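Local coordinates for WbbM protein (Klebsiella pneumoniae, PDB 6U4B) that is a bifunctional glycosyltransferase that acts as an O-antigen polymerase and carries a magnesium site in its family 8-type glycosyltransferase domain, at residues A[53-58]-A[71-76]; A[104-109]-A[136-141]; A[376-381]-A[496-501]. All blocks are in the same frame, centred on the assembly; numbering follows the deposited sequence.

Contact 1 of 3, residues A[53-58]-A[71-76]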
ATOM      1  N   GLY A  53       5.618  34.160  12.847  1.00 36.96           N
ATOM      2  CA  GLY A  53       5.022  33.489  11.704  1.00 41.16           C
ATOM      3  C   GLY A  53       5.472  32.056  11.530  1.00 41.80           C
ATOM      4  O   GLY A  53       5.487  31.548  10.405  1.00 42.00           O
ATOM      5  N   LYS A  54       5.841  31.384  12.623  1.00 37.42           N
ATOM      6  CA  LYS A  54       6.331  30.014  12.515  1.00 38.77           C
ATOM      7  C   LYS A  54       5.231  29.046  12.097  1.00 41.70           C
ATOM      8  O   LYS A  54       5.529  28.003  11.508  1.00 44.49           O
ATOM      9  CB  LYS A  54       6.958  29.568  13.840  1.00 36.65           C
ATOM     10  CG  LYS A  54       7.693  28.228  13.756  1.00 39.76           C
ATOM     11  CD  LYS A  54       8.457  27.911  15.038  1.00 37.64           C
ATOM     12  CE  LYS A  54       9.285  26.644  14.881  1.00 42.89           C
ATOM     13  NZ  LYS A  54       8.432  25.435  14.719  1.00 52.40           N
ATOM     14  N   ALA A  55       3.967  29.377  12.380  1.00 41.97           N
ATOM     15  CA  ALA A  55       2.860  28.535  11.941  1.00 43.64           C
ATOM     16  C   ALA A  55       2.802  28.401  10.424  1.00 38.70           C
ATOM     17  O   ALA A  55       2.255  27.413   9.918  1.00 41.70           O
ATOM     18  CB  ALA A  55       1.532  29.088  12.465  1.00 41.29           C
ATOM     19  N   ASN A  56       3.337  29.371   9.690  1.00 41.56           N
ATOM     20  CA  ASN A  56       3.373  29.309   8.236  1.00 45.79           C
ATOM     21  C   ASN A  56       4.705  28.800   7.698  1.00 48.39           C
ATOM     22  O   ASN A  56       4.856  28.661   6.479  1.00 50.37           O
ATOM     23  CB  ASN A  56       3.065  30.687   7.641  1.00 43.93           C
ATOM     24  CG  ASN A  56       1.689  31.200   8.031  1.00 49.01           C
ATOM     25  OD1 ASN A  56       0.819  30.437   8.446  1.00 51.17           O
ATOM     26  ND2 ASN A  56       1.486  32.509   7.893  1.00 49.81           N
ATOM     27  N   SER A  57       5.666  28.521   8.570  1.00 42.73           N
ATOM     28  CA  SER A  57       6.978  28.042   8.168  1.00 46.37           C
ATOM     29  C   SER A  57       7.119  26.557   8.468  1.00 47.10           C
ATOM     30  O   SER A  57       6.589  26.051   9.462  1.00 50.56           O
ATOM     31  CB  SER A  57       8.087  28.821   8.885  1.00 41.74           C
ATOM     32  OG  SER A  57       9.344  28.179   8.743  1.00 40.35           O
ATOM     33  N   CYS A  58       7.840  25.859   7.593  1.00 44.78           N
ATOM     34  CA  CYS A  58       8.210  24.468   7.818  1.00 48.17           C
ATOM     35  C   CYS A  58       9.585  24.319   8.456  1.00 49.71           C
ATOM     36  O   CYS A  58      10.025  23.186   8.684  1.00 44.80           O
ATOM     37  CB  CYS A  58       8.185  23.687   6.499  1.00 53.30           C
ATOM     38  SG  CYS A  58       6.562  23.534   5.734  1.00 58.80           S
ATOM     39  N   ASN A  71      -2.335  32.086  20.198  1.00 42.83           N
ATOM     40  CA  ASN A  71      -1.425  32.773  19.293  1.00 40.57           C
ATOM     41  C   ASN A  71      -2.148  33.136  18.005  1.00 42.35           C
ATOM     42  O   ASN A  71      -3.209  32.593  17.689  1.00 42.98           O
ATOM     43  CB  ASN A  71      -0.207  31.903  18.973  1.00 43.11           C
ATOM     44  CG  ASN A  71      -0.550  30.741  18.061  1.00 43.65           C
ATOM     45  OD1 ASN A  71      -0.454  30.847  16.838  1.00 43.06           O
ATOM     46  ND2 ASN A  71      -0.963  29.627  18.652  1.00 41.91           N
ATOM     47  N   ILE A  72      -1.539  34.053  17.249  1.00 40.37           N
ATOM     48  CA  ILE A  72      -2.047  34.465  15.943  1.00 40.28           C
ATOM     49  C   ILE A  72      -0.927  34.363  14.914  1.00 36.99           C
ATOM     50  O   ILE A  72      -0.814  35.207  14.016  1.00 35.53           O
ATOM     51  CB  ILE A  72      -2.621  35.894  15.981  1.00 38.05           C
ATOM     52  CG1 ILE A  72      -1.579  36.884  16.509  1.00 36.64           C
ATOM     53  CG2 ILE A  72      -3.898  35.944  16.818  1.00 40.78           C
ATOM     54  CD1 ILE A  72      -2.003  38.336  16.380  1.00 37.53           C
ATOM     55  N   SER A  73      -0.107  33.316  15.024  1.00 42.47           N
ATOM     56  CA  SER A  73       1.095  33.215  14.201  1.00 40.85           C
ATOM     57  C   SER A  73       0.768  33.224  12.712  1.00 39.67           C
ATOM     58  O   SER A  73       1.491  33.837  11.916  1.00 37.06           O
ATOM     59  CB  SER A  73       1.872  31.953  14.569  1.00 38.55           C
ATOM     60  OG  SER A  73       3.051  31.829  13.791  1.00 38.49           O
ATOM     61  N   PHE A  74      -0.318  32.559  12.311  1.00 40.66           N
ATOM     62  CA  PHE A  74      -0.652  32.502  10.892  1.00 41.11           C
ATOM     63  C   PHE A  74      -1.008  33.871  10.322  1.00 42.04           C
ATOM     64  O   PHE A  74      -0.945  34.053   9.102  1.00 40.30           O
ATOM     65  CB  PHE A  74      -1.794  31.506  10.649  1.00 38.33           C
ATOM     66  CG  PHE A  74      -3.151  32.007  11.071  1.00 40.19           C
ATOM     67  CD1 PHE A  74      -3.585  31.864  12.379  1.00 37.66           C
ATOM     68  CD2 PHE A  74      -3.999  32.608  10.152  1.00 40.41           C
ATOM     69  CE1 PHE A  74      -4.835  32.325  12.767  1.00 41.00           C
ATOM     70  CE2 PHE A  74      -5.250  33.069  10.533  1.00 42.32           C
ATOM     71  CZ  PHE A  74      -5.670  32.925  11.840  1.00 38.92           C
ATOM     72  N   LYS A  75      -1.366  34.838  11.169  1.00 41.33           N
ATOM     73  CA  LYS A  75      -1.675  36.188  10.710  1.00 42.45           C
ATOM     74  C   LYS A  75      -0.433  37.064  10.551  1.00 41.69           C
ATOM     75  O   LYS A  75      -0.572  38.263  10.276  1.00 39.62           O
ATOM     76  CB  LYS A  75      -2.653  36.867  11.674  1.00 44.38           C
ATOM     77  CG  LYS A  75      -3.958  36.118  11.921  1.00 40.90           C
ATOM     78  CD  LYS A  75      -4.971  37.058  12.557  1.00 45.22           C
ATOM     79  CE  LYS A  75      -5.966  36.337  13.445  1.00 51.59           C
ATOM     80  NZ  LYS A  75      -6.879  37.319  14.115  1.00 48.98           N
ATOM     81  N   ASN A  76       0.762  36.496  10.714  1.00 35.65           N
ATOM     82  CA  ASN A  76       1.991  37.279  10.591  1.00 35.17           C
ATOM     83  C   ASN A  76       2.142  38.008   9.258  1.00 35.61           C
ATOM     84  O   ASN A  76       2.710  39.114   9.261  1.00 38.19           O
ATOM     85  CB  ASN A  76       3.200  36.369  10.843  1.00 37.02           C
ATOM     86  CG  ASN A  76       4.520  37.123  10.793  1.00 40.48           C
ATOM     87  OD1 ASN A  76       4.911  37.785  11.758  1.00 38.36           O
ATOM     88  ND2 ASN A  76       5.216  37.019   9.665  1.00 34.39           N
TER

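Contact 2 of 3, residues A[104-109]-A[136-141]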
ATOM      1  N   ARG A 104      17.611  42.727  13.474  1.00 49.32           N
ATOM      2  CA  ARG A 104      18.802  43.479  13.098  1.00 56.50           C
ATOM      3  C   ARG A 104      18.686  44.959  13.441  1.00 51.77           C
ATOM      4  O   ARG A 104      19.539  45.752  13.031  1.00 52.03           O
ATOM      5  CB  ARG A 104      19.101  43.298  11.606  1.00 61.07           C
ATOM      6  CG  ARG A 104      19.972  42.095  11.308  1.00 71.00           C
ATOM      7  CD  ARG A 104      19.963  41.742   9.832  1.00 75.75           C
ATOM      8  NE  ARG A 104      20.534  42.786   8.991  1.00 78.81           N
ATOM      9  CZ  ARG A 104      20.683  42.675   7.675  1.00 80.59           C
ATOM     10  NH1 ARG A 104      21.214  43.670   6.978  1.00 80.01           N
ATOM     11  NH2 ARG A 104      20.302  41.564   7.059  1.00 80.86           N
ATOM     12  N   ARG A 105      17.642  45.353  14.168  1.00 49.93           N
ATOM     13  CA  ARG A 105      17.466  46.727  14.623  1.00 53.60           C
ATOM     14  C   ARG A 105      17.106  46.691  16.099  1.00 46.90           C
ATOM     15  O   ARG A 105      16.131  46.036  16.486  1.00 45.28           O
ATOM     16  CB  ARG A 105      16.382  47.448  13.815  1.00 53.84           C
ATOM     17  CG  ARG A 105      16.756  47.708  12.366  1.00 58.76           C
ATOM     18  CD  ARG A 105      15.525  48.019  11.535  1.00 66.72           C
ATOM     19  NE  ARG A 105      15.864  48.506  10.201  1.00 77.77           N
ATOM     20  CZ  ARG A 105      16.027  47.729   9.134  1.00 84.11           C
ATOM     21  NH1 ARG A 105      15.888  46.413   9.238  1.00 83.13           N
ATOM     22  NH2 ARG A 105      16.333  48.269   7.962  1.00 89.35           N
ATOM     23  N   HIS A 106      17.894  47.375  16.920  1.00 46.09           N
ATOM     24  CA  HIS A 106      17.750  47.326  18.367  1.00 50.42           C
ATOM     25  C   HIS A 106      17.741  48.745  18.926  1.00 56.03           C
ATOM     26  O   HIS A 106      17.849  49.730  18.190  1.00 51.27           O
ATOM     27  CB  HIS A 106      18.876  46.492  18.995  1.00 51.87           C
ATOM     28  CG  HIS A 106      18.976  45.105  18.443  1.00 54.81           C
ATOM     29  ND1 HIS A 106      20.140  44.602  17.900  1.00 57.24           N
ATOM     30  CD2 HIS A 106      18.058  44.114  18.348  1.00 53.96           C
ATOM     31  CE1 HIS A 106      19.932  43.362  17.494  1.00 57.64           C
ATOM     32  NE2 HIS A 106      18.678  43.041  17.754  1.00 53.87           N
ATOM     33  N   LEU A 107      17.618  48.841  20.247  1.00 56.26           N
ATOM     34  CA  LEU A 107      17.648  50.115  20.947  1.00 57.57           C
ATOM     35  C   LEU A 107      18.969  50.266  21.690  1.00 60.81           C
ATOM     36  O   LEU A 107      19.516  49.291  22.215  1.00 60.12           O
ATOM     37  CB  LEU A 107      16.486  50.227  21.933  1.00 55.18           C
ATOM     38  CG  LEU A 107      15.068  50.218  21.359  1.00 54.44           C
ATOM     39  CD1 LEU A 107      14.067  49.993  22.479  1.00 43.75           C
ATOM     40  CD2 LEU A 107      14.774  51.514  20.626  1.00 54.28           C
ATOM     41  N   ASN A 108      19.473  51.495  21.729  1.00 55.20           N
ATOM     42  CA  ASN A 108      20.686  51.823  22.468  1.00 56.40           C
ATOM     43  C   ASN A 108      20.289  52.172  23.898  1.00 59.16           C
ATOM     44  O   ASN A 108      19.683  53.218  24.146  1.00 65.07           O
ATOM     45  CB  ASN A 108      21.423  52.976  21.791  1.00 59.12           C
ATOM     46  CG  ASN A 108      22.644  53.436  22.568  1.00 70.03           C
ATOM     47  OD1 ASN A 108      23.064  52.802  23.537  1.00 71.18           O
ATOM     48  ND2 ASN A 108      23.229  54.544  22.131  1.00 71.91           N
ATOM     49  N   PHE A 109      20.630  51.293  24.837  1.00 60.05           N
ATOM     50  CA  PHE A 109      20.320  51.494  26.245  1.00 62.28           C
ATOM     51  C   PHE A 109      21.461  52.135  27.024  1.00 66.49           C
ATOM     52  O   PHE A 109      21.319  52.353  28.231  1.00 70.25           O
ATOM     53  CB  PHE A 109      19.949  50.156  26.899  1.00 61.00           C
ATOM     54  CG  PHE A 109      18.794  49.457  26.245  1.00 62.73           C
ATOM     55  CD1 PHE A 109      19.009  48.487  25.280  1.00 50.79           C
ATOM     56  CD2 PHE A 109      17.490  49.768  26.597  1.00 60.43           C
ATOM     57  CE1 PHE A 109      17.947  47.842  24.678  1.00 62.34           C
ATOM     58  CE2 PHE A 109      16.423  49.127  25.997  1.00 58.49           C
ATOM     59  CZ  PHE A 109      16.651  48.161  25.036  1.00 61.27           C
ATOM     60  N   PHE A 136      26.322  49.522  22.776  1.00 64.10           N
ATOM     61  CA  PHE A 136      24.908  49.857  22.757  1.00 66.55           C
ATOM     62  C   PHE A 136      24.172  49.334  23.981  1.00 63.56           C
ATOM     63  O   PHE A 136      22.938  49.368  24.015  1.00 61.45           O
ATOM     64  CB  PHE A 136      24.273  49.335  21.466  1.00 60.37           C
ATOM     65  CG  PHE A 136      24.827  49.985  20.233  1.00 64.25           C
ATOM     66  CD1 PHE A 136      24.994  51.361  20.180  1.00 69.44           C
ATOM     67  CD2 PHE A 136      25.219  49.228  19.143  1.00 59.66           C
ATOM     68  CE1 PHE A 136      25.516  51.972  19.056  1.00 70.18           C
ATOM     69  CE2 PHE A 136      25.744  49.832  18.012  1.00 62.86           C
ATOM     70  CZ  PHE A 136      25.892  51.207  17.969  1.00 68.89           C
ATOM     71  N   GLY A 137      24.905  48.862  24.985  1.00 62.89           N
ATOM     72  CA  GLY A 137      24.314  48.519  26.268  1.00 63.10           C
ATOM     73  C   GLY A 137      23.282  47.415  26.215  1.00 64.44           C
ATOM     74  O   GLY A 137      22.285  47.469  26.945  1.00 67.07           O
ATOM     75  N   LEU A 138      23.501  46.412  25.368  1.00 61.54           N
ATOM     76  CA  LEU A 138      22.557  45.305  25.216  1.00 59.77           C
ATOM     77  C   LEU A 138      22.912  44.165  26.171  1.00 64.97           C
ATOM     78  O   LEU A 138      23.238  43.046  25.776  1.00 67.72           O
ATOM     79  CB  LEU A 138      22.526  44.839  23.765  1.00 57.15           C
ATOM     80  CG  LEU A 138      21.908  45.849  22.796  1.00 57.18           C
ATOM     81  CD1 LEU A 138      22.251  45.493  21.365  1.00 57.83           C
ATOM     82  CD2 LEU A 138      20.396  45.917  22.983  1.00 50.29           C
ATOM     83  N   ASN A 139      22.848  44.484  27.462  1.00 65.27           N
ATOM     84  CA  ASN A 139      23.095  43.516  28.520  1.00 70.38           C
ATOM     85  C   ASN A 139      22.190  43.850  29.697  1.00 73.55           C
ATOM     86  O   ASN A 139      21.584  44.924  29.754  1.00 74.10           O
ATOM     87  CB  ASN A 139      24.568  43.504  28.941  1.00 73.20           C
ATOM     88  CG  ASN A 139      25.115  44.895  29.187  1.00 74.95           C
ATOM     89  OD1 ASN A 139      24.875  45.491  30.236  1.00 76.41           O
ATOM     90  ND2 ASN A 139      25.852  45.421  28.215  1.00 72.53           N
ATOM     91  N   GLU A 140      22.109  42.913  30.645  1.00 83.30           N
ATOM     92  CA  GLU A 140      21.174  43.066  31.757  1.00 85.18           C
ATOM     93  C   GLU A 140      21.472  44.314  32.579  1.00 85.13           C
ATOM     94  O   GLU A 140      20.553  45.065  32.928  1.00 84.37           O
ATOM     95  CB  GLU A 140      21.203  41.822  32.645  1.00 91.95           C
ATOM     96  CG  GLU A 140      20.591  42.038  34.021  1.00 97.40           C
ATOM     97  CD  GLU A 140      19.646  40.925  34.424  1.00100.80           C
ATOM     98  OE1 GLU A 140      18.638  41.220  35.098  1.00102.02           O
ATOM     99  OE2 GLU A 140      19.906  39.757  34.063  1.00103.52           O
ATOM    100  N   GLU A 141      22.746  44.557  32.895  1.00 84.43           N
ATOM    101  CA  GLU A 141      23.090  45.673  33.773  1.00 84.89           C
ATOM    102  C   GLU A 141      22.736  47.016  33.142  1.00 79.36           C
ATOM    103  O   GLU A 141      22.130  47.875  33.792  1.00 76.85           O
ATOM    104  CB  GLU A 141      24.576  45.630  34.131  1.00 92.79           C
ATOM    105  CG  GLU A 141      24.958  44.541  35.110  1.00100.78           C
ATOM    106  CD  GLU A 141      25.990  45.014  36.114  1.00109.86           C
ATOM    107  OE1 GLU A 141      25.618  45.770  37.036  1.00112.42           O
ATOM    108  OE2 GLU A 141      27.177  44.649  35.970  1.00114.34           O
TER

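Contact 3 of 3, residues A[376-381]-A[496-501]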
ATOM      1  N   VAL A 376      34.298  33.176  11.437  1.00129.77           N
ATOM      2  CA  VAL A 376      34.481  31.783  11.060  1.00131.47           C
ATOM      3  C   VAL A 376      34.130  31.597   9.596  1.00139.83           C
ATOM      4  O   VAL A 376      33.150  30.925   9.271  1.00136.76           O
ATOM      5  CB  VAL A 376      33.634  30.851  11.945  1.00123.38           C
ATOM      6  CG1 VAL A 376      34.440  30.404  13.153  1.00122.08           C
ATOM      7  CG2 VAL A 376      32.345  31.556  12.367  1.00121.27           C
ATOM      8  N   HIS A 377      34.934  32.183   8.709  1.00154.37           N
ATOM      9  CA  HIS A 377      34.595  32.182   7.294  1.00150.99           C
ATOM     10  C   HIS A 377      35.818  31.942   6.416  1.00143.38           C
ATOM     11  O   HIS A 377      36.962  32.159   6.817  1.00142.86           O
ATOM     12  CB  HIS A 377      33.925  33.502   6.891  1.00154.90           C
ATOM     13  CG  HIS A 377      33.011  33.374   5.717  1.00156.83           C
ATOM     14  ND1 HIS A 377      33.013  34.271   4.672  1.00158.96           N
ATOM     15  CD2 HIS A 377      32.062  32.454   5.423  1.00155.15           C
ATOM     16  CE1 HIS A 377      32.105  33.909   3.784  1.00158.27           C
ATOM     17  NE2 HIS A 377      31.513  32.809   4.216  1.00155.56           N
ATOM     18  N   THR A 378      35.543  31.484   5.199  1.00137.63           N
ATOM     19  CA  THR A 378      36.477  31.525   4.078  1.00130.38           C
ATOM     20  C   THR A 378      35.871  32.493   3.066  1.00124.89           C
ATOM     21  O   THR A 378      34.886  32.163   2.396  1.00122.17           O
ATOM     22  CB  THR A 378      36.689  30.141   3.468  1.00125.39           C
ATOM     23  OG1 THR A 378      37.065  30.267   2.091  1.00125.56           O
ATOM     24  CG2 THR A 378      35.430  29.292   3.587  1.00120.68           C
ATOM     25  N   ARG A 379      36.445  33.694   2.956  1.00121.35           N
ATOM     26  CA  ARG A 379      35.721  34.665   2.108  1.00118.89           C
ATOM     27  C   ARG A 379      35.792  34.353   0.607  1.00118.86           C
ATOM     28  O   ARG A 379      35.369  35.195  -0.200  1.00120.87           O
ATOM     29  CB  ARG A 379      36.202  36.088   2.407  1.00120.04           C
ATOM     30  CG  ARG A 379      35.067  36.964   2.926  1.00119.84           C
ATOM     31  CD  ARG A 379      35.497  37.930   3.998  1.00121.51           C
ATOM     32  NE  ARG A 379      36.193  39.070   3.431  1.00124.99           N
ATOM     33  CZ  ARG A 379      36.154  40.292   3.942  1.00129.48           C
ATOM     34  NH1 ARG A 379      35.436  40.545   5.031  1.00129.57           N
ATOM     35  NH2 ARG A 379      36.822  41.260   3.351  1.00133.28           N
ATOM     36  N   ALA A 380      36.311  33.197   0.187  1.00118.55           N
ATOM     37  CA  ALA A 380      36.039  32.682  -1.147  1.00117.75           C
ATOM     38  C   ALA A 380      34.596  32.180  -1.227  1.00117.15           C
ATOM     39  O   ALA A 380      33.901  32.033  -0.214  1.00116.16           O
ATOM     40  CB  ALA A 380      37.010  31.562  -1.501  1.00115.25           C
ATOM     41  N   HIS A 381      34.141  31.912  -2.451  1.00116.70           N
ATOM     42  CA  HIS A 381      32.788  31.419  -2.667  1.00111.55           C
ATOM     43  C   HIS A 381      32.752  29.899  -2.561  1.00101.35           C
ATOM     44  O   HIS A 381      33.649  29.203  -3.046  1.00102.81           O
ATOM     45  CB  HIS A 381      32.247  31.870  -4.028  1.00118.26           C
ATOM     46  CG  HIS A 381      32.742  31.058  -5.187  1.00123.59           C
ATOM     47  ND1 HIS A 381      32.178  29.853  -5.547  1.00122.85           N
ATOM     48  CD2 HIS A 381      33.742  31.284  -6.072  1.00127.01           C
ATOM     49  CE1 HIS A 381      32.813  29.368  -6.599  1.00124.34           C
ATOM     50  NE2 HIS A 381      33.766  30.217  -6.938  1.00126.46           N
ATOM     51  N   VAL A 496      40.995  24.436   7.202  1.00 43.53           N
ATOM     52  CA  VAL A 496      41.364  23.578   6.079  1.00 47.45           C
ATOM     53  C   VAL A 496      40.539  23.929   4.845  1.00 50.48           C
ATOM     54  O   VAL A 496      41.051  23.920   3.718  1.00 44.23           O
ATOM     55  CB  VAL A 496      41.208  22.097   6.471  1.00 48.19           C
ATOM     56  CG1 VAL A 496      41.277  21.198   5.243  1.00 46.76           C
ATOM     57  CG2 VAL A 496      42.275  21.704   7.477  1.00 49.73           C
ATOM     58  N   LEU A 497      39.256  24.252   5.035  1.00 45.74           N
ATOM     59  CA  LEU A 497      38.414  24.657   3.913  1.00 43.48           C
ATOM     60  C   LEU A 497      38.969  25.897   3.219  1.00 44.19           C
ATOM     61  O   LEU A 497      38.936  25.992   1.987  1.00 47.53           O
ATOM     62  CB  LEU A 497      36.984  24.905   4.401  1.00 47.14           C
ATOM     63  CG  LEU A 497      35.932  25.443   3.425  1.00 51.66           C
ATOM     64  CD1 LEU A 497      35.609  24.423   2.343  1.00 39.32           C
ATOM     65  CD2 LEU A 497      34.670  25.837   4.180  1.00 48.12           C
ATOM     66  N   LYS A 498      39.494  26.852   3.994  1.00 52.22           N
ATOM     67  CA  LYS A 498      40.043  28.077   3.412  1.00 61.39           C
ATOM     68  C   LYS A 498      41.275  27.804   2.562  1.00 63.28           C
ATOM     69  O   LYS A 498      41.477  28.453   1.529  1.00 65.21           O
ATOM     70  CB  LYS A 498      40.428  29.064   4.505  1.00 69.01           C
ATOM     71  CG  LYS A 498      39.329  29.453   5.461  1.00 73.21           C
ATOM     72  CD  LYS A 498      39.813  30.563   6.366  1.00 79.61           C
ATOM     73  CE  LYS A 498      40.393  31.703   5.553  1.00 81.34           C
ATOM     74  NZ  LYS A 498      41.175  32.656   6.383  1.00 85.28           N
ATOM     75  N   ALA A 499      42.109  26.854   2.986  1.00 62.14           N
ATOM     76  CA  ALA A 499      43.484  26.792   2.502  1.00 60.22           C
ATOM     77  C   ALA A 499      43.556  26.488   1.012  1.00 59.58           C
ATOM     78  O   ALA A 499      44.350  27.102   0.290  1.00 60.51           O
ATOM     79  CB  ALA A 499      44.267  25.749   3.299  1.00 61.48           C
ATOM     80  N   LYS A 500      42.748  25.547   0.531  1.00 57.92           N
ATOM     81  CA  LYS A 500      42.835  25.132  -0.864  1.00 60.49           C
ATOM     82  C   LYS A 500      41.587  24.342  -1.225  1.00 55.38           C
ATOM     83  O   LYS A 500      40.779  23.984  -0.364  1.00 54.32           O
ATOM     84  CB  LYS A 500      44.101  24.305  -1.125  1.00 63.75           C
ATOM     85  CG  LYS A 500      44.253  23.113  -0.201  1.00 61.64           C
ATOM     86  CD  LYS A 500      45.499  22.298  -0.524  1.00 67.03           C
ATOM     87  CE  LYS A 500      46.774  23.052  -0.166  1.00 68.82           C
ATOM     88  NZ  LYS A 500      47.992  22.210  -0.347  1.00 66.54           N
ATOM     89  N   LYS A 501      41.433  24.086  -2.521  1.00 57.58           N
ATOM     90  CA  LYS A 501      40.351  23.254  -3.022  1.00 57.44           C
ATOM     91  C   LYS A 501      40.842  21.821  -3.161  1.00 57.96           C
ATOM     92  O   LYS A 501      41.952  21.573  -3.640  1.00 60.67           O
ATOM     93  CB  LYS A 501      39.838  23.782  -4.361  1.00 61.77           C
ATOM     94  CG  LYS A 501      39.400  25.226  -4.290  1.00 74.91           C
ATOM     95  CD  LYS A 501      38.059  25.440  -4.964  1.00 81.62           C
ATOM     96  CE  LYS A 501      37.388  26.689  -4.418  1.00 81.44           C
ATOM     97  NZ  LYS A 501      37.044  26.526  -2.977  1.00 75.89           N
TER

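Contact 1 of 3, residues A[53-58]-A[71-76]
Ala55 N gives its hydrogen to Ser73 OG at 3.0 Å with an N-H...O angle of 169°, a nearly straight bond that draws two short 3-10 turns together, 54-56 and 73-75. With chi1 at -180° the Ser73 hydroxyl points across to the 54-56 turn, where it meets Ala55 N; the methyl of Ala55 lies against the same hydroxyl, Ala55 CB to Ser73 OG 3.4 Å. Lys54 N is also close to this hydroxyl, but its angle is poor and it bonds instead to Asp66 OD1.

A second bond runs from Asn56 ND2 to Phe74 O at 3.1 Å. The acceptor lies almost in the amide plane of Asn56, whereas the donor is tilted 34° from the carbonyl plane of Phe74. On its other branch, Asn56 OD1 rests 3.6 Å from Phe74 CB. Asn76 packs its CB on the backbone of Gly53, 3.5 Å from Gly53 CA.

In the second shell, Asp66 OD1 is hydrogen-bonded to Ser73 OG and OD2 to Gly53 N, so one carboxylate ties both turns. An Asx turn, Ser73 N to Asn71 OD1 at 3.1 Å, sets the start of the second turn. Lys554 of the second subunit bonds to Asn56 OD1 and Ala55 O and packs on Phe74.

Both segments belong to the connection between strand 47-51 and helix 76-79. With Asn56 using its amide nitrogen within the chain and its oxygen between chains, the polar network that closes this connection also forms part of the trimer interface.

Contact 2 of 3, residues A[104-109]-A[136-141]
A Schellman motif ends helix 130-135, with Gly137 at positive phi as its C-prime residue, and the chain leaving it packs on segment 104-109. Phe109 N donates to Phe136 O at 3.1 Å, with an angle of 152° at the hydrogen.

Past the glycine, Leu138 turns one branch to each of two rings. Its CD2 meets the Phe109 ring at the edge, in plane, 3.5 Å from CE1, and also lies 3.6 Å from Leu107 O. The other methyl, CD1, approaches His106 ND1 at 4.2 Å. That nitrogen is hydrogen-bonded to Tyr132 OH on the preceding helix.

Asn108 extends its amide anti to the backbone N (chi1 176°), bringing CG to 3.9 Å from Phe136 CD1 with amide and ring planes 69° apart. Ser110 OG binds its OD1, while ND2 bonds to Lys112 O and to Gln281 OE1 of strand 277-285, whose backbone is also hydrogen-bonded to Arg104, His106 and Asn108.

Between the two segments a single backbone hydrogen bond is backed by van der Waals packing, and the buried amide of Asn108 is satisfied by partners outside the two segments.

Contact 3 of 3, residues A[376-381]-A[496-501]
Thr378 packs on the last turn of helix 489-499, in the domain assigned to glycosyltransferase family 8, whose members have the GT-A fold; here a loop between strand 360-366 and helix 392-395 passes over the helix. The tight part is small and centred on this one residue. Its CB lies 3.4 Å from Lys498 CG, closer than carbons usually sit, and the two side chains slide past each other in opposite directions. Its methyl CG2 meets Leu497 CD2 at 3.6 Å, the side chains crossing at about a right angle. Leu497 reaches the threonine with CG anti to its backbone N (chi1 175°); it is also packed on Tyr387, Leu390 and Ile509, so Thr378 adds to an apolar cluster that includes Ile509 of helix 505-513.

Around this buried pair the contact is loose. No hydrogen bond joins the two segments, and His377, which is poorly ordered, turns its CB away from the helix. His381 and Lys501 approach at the far end without a bond: Lys501 NZ remains 4.3 Å from His381 O, and 6.3 Å separates it from His381 NE2. The exposed lysine beside Thr378 contributes through its methylenes instead. Lys498 CD lies 3.3 Å from His377 O, and the bend at chi3 (52°) keeps CE near that oxygen, at 3.7 Å.

In the fold
Contact 2 is the buried one; contact 1 is partly buried, and contact 3 is mostly surface around a buried threonine and leucine. Contacts 1 and 2 fall in the DUF4422 region, their centres about 27 Å apart. Contact 3 lies in the family 8 region, its centre about 37 Å from that of contact 1, on the opposite side of the chain's centre. Contact 1 joins two parts of one loop by side-chain hydrogen bonds and faces another subunit; contact 2 combines one backbone bond with aromatic and aliphatic packing; contact 3 has no hydrogen bond across its segments and rests on van der Waals packing, including lysine methylenes against a carbonyl oxygen. None lies at the magnesium site.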